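Local coordinates for protein beta-galactosidase/beta-glucuronidase (Faecalibacterium prausnitzii L2-6, PDB 6MVF) that binds flavin mononucleotide and acts as a beta-glucuronidase of glycosyl hydrolase family 2, a glycosidase of the human gut microbiome, at residues 145-150 / 362-367. Sequence-based numbering, arbitrary orientation.
Sequences SMYPAS and SVFKSG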
ATOM      1  N   SER A 145      -0.781 -17.137  45.021  1.00 41.27           N
ATOM      2  CA  SER A 145      -1.481 -15.880  44.785  1.00 43.06           C
ATOM      3  C   SER A 145      -2.042 -15.734  43.371  1.00 48.47           C
ATOM      4  O   SER A 145      -2.601 -14.683  43.052  1.00 42.88           O
ATOM      5  CB  SER A 145      -0.553 -14.702  45.075  1.00 41.44           C
ATOM      6  OG  SER A 145       0.544 -14.689  44.175  1.00 39.27           O
ATOM      7  N   MET A 146      -1.930 -16.753  42.520  1.00 51.32           N
ATOM      8  CA  MET A 146      -2.200 -16.580  41.096  1.00 40.51           C
ATOM      9  C   MET A 146      -3.677 -16.728  40.756  1.00 38.90           C
ATOM     10  O   MET A 146      -4.354 -17.637  41.238  1.00 42.04           O
ATOM     11  CB  MET A 146      -1.400 -17.597  40.283  1.00 39.53           C
ATOM     12  CG  MET A 146      -1.591 -17.476  38.777  1.00 45.61           C
ATOM     13  SD  MET A 146      -1.074 -15.859  38.139  1.00 41.16           S
ATOM     14  CE  MET A 146       0.668 -15.883  38.593  1.00 41.32           C
ATOM     15  N   TYR A 147      -4.173 -15.820  39.916  1.00 42.00           N
ATOM     16  CA  TYR A 147      -5.368 -16.026  39.109  1.00 38.72           C
ATOM     17  C   TYR A 147      -5.022 -15.785  37.649  1.00 33.84           C
ATOM     18  O   TYR A 147      -4.209 -14.900  37.351  1.00 37.27           O
ATOM     19  CB  TYR A 147      -6.492 -15.081  39.491  1.00 31.66           C
ATOM     20  CG  TYR A 147      -7.043 -15.271  40.870  1.00 33.94           C
ATOM     21  CD1 TYR A 147      -8.143 -16.082  41.073  1.00 30.77           C
ATOM     22  CD2 TYR A 147      -6.490 -14.607  41.964  1.00 32.29           C
ATOM     23  CE1 TYR A 147      -8.677 -16.252  42.316  1.00 36.68           C
ATOM     24  CE2 TYR A 147      -7.021 -14.759  43.217  1.00 37.75           C
ATOM     25  CZ  TYR A 147      -8.126 -15.589  43.389  1.00 41.05           C
ATOM     26  OH  TYR A 147      -8.695 -15.772  44.627  1.00 34.78           O
ATOM     27  N   PRO A 148      -5.622 -16.536  36.712  1.00 29.20           N
ATOM     28  CA  PRO A 148      -6.563 -17.656  36.900  1.00 37.16           C
ATOM     29  C   PRO A 148      -5.897 -18.931  37.409  1.00 34.90           C
ATOM     30  O   PRO A 148      -4.699 -19.116  37.203  1.00 32.44           O
ATOM     31  CB  PRO A 148      -7.126 -17.896  35.489  1.00 30.46           C
ATOM     32  CG  PRO A 148      -6.033 -17.434  34.563  1.00 32.27           C
ATOM     33  CD  PRO A 148      -5.367 -16.261  35.283  1.00 30.67           C
ATOM     34  N   ALA A 149      -6.661 -19.800  38.067  1.00 36.04           N
ATOM     35  CA  ALA A 149      -6.099 -21.053  38.546  1.00 37.69           C
ATOM     36  C   ALA A 149      -7.009 -22.221  38.202  1.00 39.61           C
ATOM     37  O   ALA A 149      -6.529 -23.316  37.894  1.00 40.13           O
ATOM     38  CB  ALA A 149      -5.849 -20.985  40.049  1.00 36.15           C
ATOM     39  N   SER A 150      -8.319 -21.992  38.231  1.00 39.61           N
ATOM     40  CA  SER A 150      -9.303 -23.019  37.913  1.00 40.21           C
ATOM     41  C   SER A 150     -10.287 -22.444  36.899  1.00 39.34           C
ATOM     42  O   SER A 150     -11.119 -21.600  37.245  1.00 38.66           O
ATOM     43  CB  SER A 150     -10.024 -23.495  39.176  1.00 35.02           C
ATOM     44  OG  SER A 150     -10.914 -24.555  38.863  1.00 47.13           O
ATOM     45  N   SER A 362     -13.910 -18.712  39.455  1.00 33.80           N
ATOM     46  CA  SER A 362     -14.218 -20.080  39.885  1.00 34.57           C
ATOM     47  C   SER A 362     -14.029 -20.351  41.371  1.00 36.33           C
ATOM     48  O   SER A 362     -14.980 -20.754  42.045  1.00 38.86           O
ATOM     49  CB  SER A 362     -13.390 -21.103  39.112  1.00 32.17           C
ATOM     50  OG  SER A 362     -14.012 -21.453  37.897  1.00 39.21           O
ATOM     51  N   VAL A 363     -12.806 -20.172  41.874  1.00 35.64           N
ATOM     52  CA  VAL A 363     -12.377 -20.681  43.175  1.00 33.39           C
ATOM     53  C   VAL A 363     -11.651 -19.565  43.905  1.00 34.95           C
ATOM     54  O   VAL A 363     -10.553 -19.167  43.503  1.00 36.90           O
ATOM     55  CB  VAL A 363     -11.457 -21.903  43.045  1.00 35.43           C
ATOM     56  CG1 VAL A 363     -10.858 -22.238  44.404  1.00 27.08           C
ATOM     57  CG2 VAL A 363     -12.201 -23.096  42.433  1.00 24.87           C
ATOM     58  N   PHE A 364     -12.240 -19.078  44.989  1.00 36.57           N
ATOM     59  CA  PHE A 364     -11.578 -18.051  45.776  1.00 32.21           C
ATOM     60  C   PHE A 364     -10.372 -18.644  46.491  1.00 41.61           C
ATOM     61  O   PHE A 364     -10.460 -19.721  47.095  1.00 45.87           O
ATOM     62  CB  PHE A 364     -12.546 -17.444  46.786  1.00 37.09           C
ATOM     63  CG  PHE A 364     -11.908 -16.452  47.694  1.00 44.39           C
ATOM     64  CD1 PHE A 364     -11.654 -15.159  47.255  1.00 36.91           C
ATOM     65  CD2 PHE A 364     -11.545 -16.807  48.986  1.00 40.20           C
ATOM     66  CE1 PHE A 364     -11.060 -14.234  48.092  1.00 37.67           C
ATOM     67  CE2 PHE A 364     -10.945 -15.887  49.823  1.00 44.18           C
ATOM     68  CZ  PHE A 364     -10.701 -14.597  49.376  1.00 41.55           C
ATOM     69  N   LYS A 365      -9.243 -17.947  46.399  1.00 38.60           N
ATOM     70  CA  LYS A 365      -8.004 -18.301  47.082  1.00 38.17           C
ATOM     71  C   LYS A 365      -7.783 -17.345  48.252  1.00 39.33           C
ATOM     72  O   LYS A 365      -7.702 -16.126  48.053  1.00 42.40           O
ATOM     73  CB  LYS A 365      -6.809 -18.219  46.131  1.00 40.73           C
ATOM     74  CG  LYS A 365      -6.704 -19.283  45.087  1.00 30.91           C
ATOM     75  CD  LYS A 365      -5.369 -19.113  44.368  1.00 36.04           C
ATOM     76  CE  LYS A 365      -5.125 -20.223  43.380  1.00 38.90           C
ATOM     77  NZ  LYS A 365      -3.875 -19.960  42.635  1.00 48.11           N
ATOM     78  N   SER A 366      -7.639 -17.900  49.456  1.00 46.20           N
ATOM     79  CA  SER A 366      -7.424 -17.120  50.670  1.00 48.47           C
ATOM     80  C   SER A 366      -6.000 -16.570  50.739  1.00 39.91           C
ATOM     81  O   SER A 366      -5.073 -17.070  50.096  1.00 37.99           O
ATOM     82  CB  SER A 366      -7.683 -17.979  51.902  1.00 49.40           C
ATOM     83  OG  SER A 366      -6.802 -19.088  51.885  1.00 42.86           O
ATOM     84  N   GLY A 367      -5.834 -15.528  51.545  1.00 35.21           N
ATOM     85  CA  GLY A 367      -4.527 -14.932  51.730  1.00 38.85           C
ATOM     86  C   GLY A 367      -4.423 -13.470  51.347  1.00 40.56           C
ATOM     87  O   GLY A 367      -5.256 -12.955  50.595  1.00 45.09           O
TER
HETATM   88  O   HOH W   1      -8.435 -13.611  46.079  1.00 37.21           O
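With CG of K365 set anti to its own carbonyl carbon (chi1 -72°) and the chain extended beyond CG, the lysine reaches straight across to 145-150; Y147, whose CG is likewise anti to its carbonyl carbon (chi1 -65°), sends its ring the other way. The two side chains run antiparallel, the tyrosine hydroxyl ending at the backbone N of K365 and the ammonium at the carbonyl of M146, the residue before the tyrosine. K365 NZ donates to M146 O at 2.8 Å, arriving in the carbonyl plane on a lone pair, with a C=O...N angle of 137°. At the other end K365 N gives a nearly straight bond to Y147 OH, 2.9 Å long, and the same hydroxyl is hydrogen-bonded to a water whose oxygen lies 2.6 Å from Y147 OH and which donates a longer bond to K365 O. V363 O approaches the tyrosine at the ring edge, 3.7 Å from CE1, while A149 CB packs 3.5 Å from K365 CE. Beyond the segments, the ammonium also forms a salt bridge with D142 and a hydrogen bond to T143 O, so three oxygens grip it. A methionine in place of K365 would probably leave M146 O and the D142 carboxylate without their charged partner. Farther along, S150 CB meets V363 CG2 at 3.9 Å, a small apolar contact. Y147 also packs edge-to-face with F360 and touches V374 of helix 368-385. The arrangement is a loop-to-loop interdomain contact of the family 2 fold: the sugar-binding domain docks on the TIM barrel, at the beta-alpha loop joining strand 353-357 to helix 368-385, away from the FMN site.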